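Local coordinates for protein hdh assembly factor Kustc1130 (Kuenenia stuttgartiensis, PDB 6HIF) that probably acts as an assembly factor for hydrazine dehydrogenase (hdh), the multihaem enzyme of anammox bacteria that oxidises hydrazine to dinitrogen, at residues Ala37-Ile40 with Gly41-Ile44. Numbering follows the deposited sequence.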
loop_
_atom_site.group_PDB
_atom_site.type_symbol
_atom_site.label_atom_id
_atom_site.label_comp_id
_atom_site.label_asym_id
_atom_site.label_seq_id
_atom_site.Cartn_x
_atom_site.Cartn_y
_atom_site.Cartn_z
ATOM N N ALA Y 37 -64.247 2.462 49.928
ATOM C CA ALA Y 37 -65.212 2.507 51.013
ATOM C C ALA Y 37 -64.965 3.753 51.857
ATOM O O ALA Y 37 -63.906 3.901 52.465
ATOM C CB ALA Y 37 -65.112 1.247 51.840
ATOM N N ILE Y 38 -65.963 4.641 51.883
ATOM C CA ILE Y 38 -65.845 5.919 52.565
ATOM C C ILE Y 38 -66.886 5.975 53.679
ATOM O O ILE Y 38 -67.971 5.415 53.548
ATOM C CB ILE Y 38 -66.026 7.096 51.581
ATOM C CG1 ILE Y 38 -65.496 6.797 50.179
ATOM C CG2 ILE Y 38 -65.400 8.361 52.131
ATOM C CD1 ILE Y 38 -65.934 7.811 49.148
ATOM N N ALA Y 39 -66.535 6.669 54.769
ATOM C CA ALA Y 39 -67.483 7.066 55.799
ATOM C C ALA Y 39 -67.461 8.588 55.942
ATOM O O ALA Y 39 -66.614 9.132 56.651
ATOM C CB ALA Y 39 -67.148 6.369 57.095
ATOM N N ILE Y 40 -68.407 9.254 55.262
ATOM C CA ILE Y 40 -68.470 10.703 55.089
ATOM C C ILE Y 40 -67.072 11.304 54.932
ATOM O O ILE Y 40 -66.679 12.185 55.697
ATOM C CB ILE Y 40 -69.306 11.420 56.177
ATOM C CG1 ILE Y 40 -68.981 10.938 57.595
ATOM C CG2 ILE Y 40 -70.795 11.330 55.859
ATOM C CD1 ILE Y 40 -69.113 12.002 58.662
ATOM N N GLY Y 41 -66.334 10.821 53.926
ATOM C CA GLY Y 41 -65.079 11.436 53.531
ATOM C C GLY Y 41 -63.862 10.585 53.882
ATOM O O GLY Y 41 -62.924 10.500 53.094
ATOM N N THR Y 42 -63.886 9.971 55.070
ATOM C CA THR Y 42 -62.729 9.243 55.572
ATOM C C THR Y 42 -62.785 7.794 55.094
ATOM O O THR Y 42 -63.865 7.208 55.034
ATOM C CB THR Y 42 -62.579 9.376 57.095
ATOM O OG1 THR Y 42 -63.857 9.166 57.692
ATOM C CG2 THR Y 42 -62.038 10.724 57.521
ATOM N N PRO Y 43 -61.632 7.183 54.723
ATOM C CA PRO Y 43 -61.599 5.780 54.304
ATOM C C PRO Y 43 -61.907 4.817 55.448
ATOM O O PRO Y 43 -61.464 5.027 56.575
ATOM C CB PRO Y 43 -60.154 5.577 53.822
ATOM C CG PRO Y 43 -59.356 6.642 54.532
ATOM C CD PRO Y 43 -60.303 7.815 54.669
ATOM N N ILE Y 44 -62.676 3.763 55.140
ATOM C CA ILE Y 44 -63.009 2.735 56.115
ATOM C C ILE Y 44 -61.939 1.649 56.062
ATOM O O ILE Y 44 -61.711 1.053 55.010
ATOM C CB ILE Y 44 -64.421 2.161 55.875
ATOM C CG1 ILE Y 44 -65.481 3.259 55.746
ATOM C CG2 ILE Y 44 -64.781 1.166 56.966
ATOM C CD1 ILE Y 44 -66.842 2.759 55.330
#
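The Ile-44 side chain lies over the backbone of the preceding strand, between the methyls of Ala-37 and Ala-39. CG1 sits 3.8 Å from CB of Ala-39, and CD1 is 4.2 Å from CB of Ala-37. CG1 stands beside the backbone N of Ile-44 and anti to its carbonyl carbon, which carries the longer branch across the Ile-38 carbonyl, at the start of the peptide to Ala-39. Val-77 of strand 71-79 touches Ala-37 and Ala-107, in a loop, touches Ala-39, so the hairpin packs against both strand 71-79 and that loop.

The backbone pairing identifies a beta hairpin: strand 31-39 returns as strand 42-43 through a two-residue type I' turn, Ile-40 and Gly-41 at its corners. Ala-39 and Thr-42 form the antiparallel hydrogen-bonded pair. Ala-39 N reaches Thr-42 O at 2.7 Å, almost straight at the hydrogen (174°), whereas the return bond, from Thr-42 N to Ala-39 O, is longer at 3.3 Å and approaches well above the carbonyl plane. The same Ala-39 O also accepts from OG1 of Thr-42, 2.9 Å away and only 17° from that plane. Its chi1 of 46° places OG1 between the backbone N and carbonyl carbon, which aims it at the Ala-39 carbonyl. A valine in its place would probably leave Ala-39 O with the weakly aligned amide alone and the turn less firmly closed. Beyond the non-hydrogen-bonded pair of Ile-38 and Pro-43, Ile-44 N donates to Ala-37 O at 2.9 Å.

Gly-41, at the second corner of the turn, has a positive phi that residues with a side chain seldom adopt. Three backbone bonds and one side-chain hydroxyl thus close the hairpin, with Ala-39 O gripped twice by Thr-42, while Ile-44 lays aliphatic contact along the Ala-37 and Ala-39 face.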